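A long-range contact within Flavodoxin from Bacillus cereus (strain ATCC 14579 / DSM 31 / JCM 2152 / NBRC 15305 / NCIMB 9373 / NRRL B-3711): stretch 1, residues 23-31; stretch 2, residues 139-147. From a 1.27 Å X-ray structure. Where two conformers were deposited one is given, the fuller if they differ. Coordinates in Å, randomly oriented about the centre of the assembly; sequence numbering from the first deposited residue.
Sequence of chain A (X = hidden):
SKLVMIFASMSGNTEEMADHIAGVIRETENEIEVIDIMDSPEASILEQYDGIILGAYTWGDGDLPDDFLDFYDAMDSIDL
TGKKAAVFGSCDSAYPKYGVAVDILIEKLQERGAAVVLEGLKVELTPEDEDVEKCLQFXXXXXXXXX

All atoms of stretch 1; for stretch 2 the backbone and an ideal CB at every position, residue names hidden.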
# COMPACT_ATOMS: atom_id res chain seq x y z
N GLY A 23 8.01 -8.08 -6.09
CA GLY A 23 8.73 -9.10 -6.84
C GLY A 23 7.84 -9.83 -7.83
O GLY A 23 8.25 -10.14 -8.94
N VAL A 24 6.60 -10.09 -7.42
CA VAL A 24 5.62 -10.70 -8.32
C VAL A 24 5.30 -9.76 -9.48
O VAL A 24 5.30 -10.16 -10.64
CB VAL A 24 4.35 -11.10 -7.53
CG1 VAL A 24 3.22 -11.47 -8.47
CG2 VAL A 24 4.69 -12.22 -6.56
N ILE A 25 5.02 -8.49 -9.17
CA ILE A 25 4.68 -7.53 -10.23
C ILE A 25 5.84 -7.38 -11.21
O ILE A 25 5.62 -7.24 -12.42
CB ILE A 25 4.23 -6.19 -9.61
CG1 ILE A 25 2.89 -6.36 -8.88
CG2 ILE A 25 4.14 -5.09 -10.65
CD1 ILE A 25 2.43 -5.14 -8.13
N ARG A 26 7.09 -7.47 -10.72
CA ARG A 26 8.25 -7.33 -11.59
C ARG A 26 8.41 -8.47 -12.58
O ARG A 26 9.14 -8.30 -13.57
CB ARG A 26 9.53 -7.14 -10.78
CG ARG A 26 9.64 -5.71 -10.28
CD ARG A 26 10.77 -5.47 -9.33
NE ARG A 26 10.87 -4.03 -9.06
CZ ARG A 26 11.39 -3.51 -7.96
NH1 ARG A 26 11.86 -4.31 -7.02
NH2 ARG A 26 11.46 -2.19 -7.81
N GLU A 27 7.74 -9.60 -12.38
CA GLU A 27 7.71 -10.65 -13.39
C GLU A 27 6.68 -10.41 -14.49
O GLU A 27 6.54 -11.25 -15.38
CB GLU A 27 7.51 -12.03 -12.75
CG GLU A 27 8.67 -12.49 -11.89
CD GLU A 27 9.98 -12.61 -12.64
OE1 GLU A 27 9.96 -12.74 -13.89
OE2 GLU A 27 11.03 -12.58 -11.96
N THR A 28 5.98 -9.28 -14.47
CA THR A 28 5.11 -8.88 -15.57
C THR A 28 5.77 -7.76 -16.36
O THR A 28 6.81 -7.23 -15.97
CB THR A 28 3.72 -8.45 -15.07
OG1 THR A 28 3.80 -7.19 -14.37
CG2 THR A 28 3.13 -9.51 -14.15
N GLU A 29 5.15 -7.39 -17.48
CA GLU A 29 5.71 -6.33 -18.33
C GLU A 29 5.23 -4.96 -17.84
O GLU A 29 4.59 -4.18 -18.56
CB GLU A 29 5.37 -6.58 -19.79
CG GLU A 29 5.97 -7.88 -20.32
CD GLU A 29 7.49 -7.95 -20.17
OE1 GLU A 29 8.17 -6.96 -20.50
OE2 GLU A 29 7.99 -9.00 -19.71
N ASN A 30 5.55 -4.70 -16.58
CA ASN A 30 5.28 -3.44 -15.91
C ASN A 30 6.48 -3.13 -15.03
O ASN A 30 7.20 -4.03 -14.59
CB ASN A 30 4.04 -3.53 -15.00
CG ASN A 30 2.79 -3.92 -15.76
OD1 ASN A 30 2.33 -5.06 -15.69
ND2 ASN A 30 2.23 -2.98 -16.50
N GLU A 31 6.70 -1.84 -14.77
CA GLU A 31 7.78 -1.40 -13.91
C GLU A 31 7.19 -0.88 -12.61
O GLU A 31 6.09 -0.32 -12.60
CB GLU A 31 8.59 -0.28 -14.57
CG GLU A 31 9.24 -0.68 -15.90
CD GLU A 31 8.26 -0.65 -17.06
OE1 GLU A 31 7.48 0.32 -17.15
OE2 GLU A 31 8.27 -1.60 -17.89
N UNK A 139 -0.69 -9.16 -5.88
CA UNK A 139 0.05 -8.63 -7.01
C UNK A 139 -0.52 -9.07 -8.34
O UNK A 139 -0.64 -8.27 -9.27
CB UNK A 139 1.52 -9.05 -6.92
N UNK A 140 -0.87 -10.36 -8.46
CA UNK A 140 -1.42 -10.88 -9.71
C UNK A 140 -2.76 -10.24 -10.04
O UNK A 140 -3.02 -9.90 -11.20
CB UNK A 140 -1.57 -12.40 -9.63
N UNK A 141 -3.63 -10.07 -9.04
CA UNK A 141 -4.93 -9.45 -9.30
C UNK A 141 -4.78 -7.97 -9.62
O UNK A 141 -5.53 -7.43 -10.45
CB UNK A 141 -5.86 -9.63 -8.10
N UNK A 142 -3.84 -7.29 -8.96
CA UNK A 142 -3.62 -5.88 -9.26
C UNK A 142 -3.27 -5.67 -10.73
O UNK A 142 -3.84 -4.80 -11.41
CB UNK A 142 -2.51 -5.32 -8.37
N UNK A 143 -2.34 -6.47 -11.24
CA UNK A 143 -1.89 -6.28 -12.62
C UNK A 143 -3.05 -6.42 -13.59
O UNK A 143 -3.10 -5.72 -14.61
CB UNK A 143 -0.79 -7.28 -12.97
N UNK A 144 -3.99 -7.34 -13.32
CA UNK A 144 -5.09 -7.58 -14.24
C UNK A 144 -5.86 -6.30 -14.57
O UNK A 144 -6.45 -6.19 -15.64
CB UNK A 144 -6.04 -8.62 -13.65
N UNK A 145 -5.89 -5.34 -13.64
CA UNK A 145 -6.63 -4.09 -13.83
C UNK A 145 -5.86 -3.06 -14.64
O UNK A 145 -6.45 -2.04 -15.03
CB UNK A 145 -7.00 -3.49 -12.47
N UNK A 146 -4.58 -3.28 -14.90
CA UNK A 146 -3.84 -2.37 -15.75
C UNK A 146 -4.12 -2.70 -17.21
O UNK A 146 -4.56 -3.80 -17.55
CB UNK A 146 -2.34 -2.44 -15.45
N UNK A 147 -3.89 -1.72 -18.08
CA UNK A 147 -4.21 -1.91 -19.50
C UNK A 147 -2.94 -1.98 -20.34
O UNK A 147 -2.00 -1.21 -20.13
OXT UNK A 147 -2.85 -2.81 -21.26
CB UNK A 147 -5.11 -0.78 -20.00

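Position 139 lies where the two backbones come closest, its CA 5.7 Å from the CA of Ile25. Its CA-to-CB direction runs toward stretch 1, and an ideal CB would sit 3.3 Å from CG1 of Val24 and 3.6 Å from CG1 of Ile25. The first distance is tight even for a methyl group. Helical backbone angles do not demand glycine, but the crowding favours the smallest residues. The residue is Gly139. With no side chain in between, Ile25 packs directly on the backbone, CG1 of Ile25 lying 4.0 Å from O of Gly139, an oxygen that also accepts the helical hydrogen bond from N of position 143.

Position 140 points sideways, its ideal CB 5.0 Å from CG1 of Val24, the nearest group on offer. Many residues would fit. Ala140 keeps the side chain short, and the closest contact involves its backbone, N of Ala140 to CG1 of Val24 at 4.2 Å.

Position 141 is out of reach of stretch 1, which therefore sets no preference; Glu141 turns instead to its own helix and forms a salt bridge with the residue at 144.

Position 142 points toward stretch 1, with its ideal CB 4.9 Å from CD1 of Ile25. An apolar side chain, aliphatic or aromatic, would suit this neighbour. Phe142, with chi1 t, brings CD2 to 4.5 Å from CD1 of Ile25, which approaches the ring obliquely.

Position 143 faces a mixed surface: its ideal CB is 4.7 Å from CG2 of Thr28, with the Asn30 side chain and Ile25 nearby. A medium-sized aliphatic residue would suit, and a small polar one such as threonine is conceivable. Val143, modelled in two conformers, has the largest area covered by stretch 1. In the conformer given, chi1 is t and CG2 lies 4.1 Å from both CG1 of Ile25 and OG1 of Thr28, while CG1 meets the Asn30 side-chain amide. OG1 of Thr28 donates a hydrogen bond to O of Ile25 (2.7 Å) within its own stretch.

Positions 144 and 145 are out of reach, so stretch 1 is no guide to either. Lys144 places NZ 2.7 Å from OE2 of Glu141, and His145 makes no contact with stretch 1.

Position 146 points toward Asn30, whose side-chain amide could receive either a polar group or an aliphatic one. Leu146, with rotamer mt, lays CD1 against that amide by van der Waals contact.

Position 147 points away, leaving its identity open; Ser147 ends the chain with its carboxylate.

Stretch 2 (139-147) GAEFVKHLS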
# COMPACT_ATOMS: atom_id res chain seq x y z
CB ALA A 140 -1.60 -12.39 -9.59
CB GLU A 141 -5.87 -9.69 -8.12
CG GLU A 141 -6.34 -11.13 -7.98
CD GLU A 141 -7.24 -11.53 -9.12
OE1 GLU A 141 -8.23 -10.80 -9.34
OE2 GLU A 141 -6.96 -12.54 -9.80
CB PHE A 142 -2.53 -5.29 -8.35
CG PHE A 142 -2.39 -3.80 -8.49
CD1 PHE A 142 -3.22 -2.93 -7.80
CD2 PHE A 142 -1.44 -3.27 -9.33
CE1 PHE A 142 -3.11 -1.55 -7.96
CE2 PHE A 142 -1.31 -1.90 -9.47
CZ PHE A 142 -2.15 -1.04 -8.79
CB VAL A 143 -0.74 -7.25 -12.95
CG1 VAL A 143 -0.31 -7.08 -14.39
CG2 VAL A 143 0.45 -7.00 -12.05
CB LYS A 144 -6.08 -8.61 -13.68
CG LYS A 144 -5.56 -10.03 -13.58
CD LYS A 144 -6.68 -10.98 -13.15
CE LYS A 144 -6.17 -12.40 -12.95
NZ LYS A 144 -7.21 -13.34 -12.40
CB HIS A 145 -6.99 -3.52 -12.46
CG HIS A 145 -8.08 -4.27 -11.77
ND1 HIS A 145 -9.41 -3.96 -11.93
CD2 HIS A 145 -8.03 -5.33 -10.93
CE1 HIS A 145 -10.14 -4.80 -11.21
NE2 HIS A 145 -9.33 -5.64 -10.59
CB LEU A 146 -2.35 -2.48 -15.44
CG LEU A 146 -1.99 -2.30 -13.96
CD1 LEU A 146 -0.52 -2.56 -13.81
CD2 LEU A 146 -2.36 -0.93 -13.47
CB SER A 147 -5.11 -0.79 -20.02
OG SER A 147 -4.37 0.41 -20.20
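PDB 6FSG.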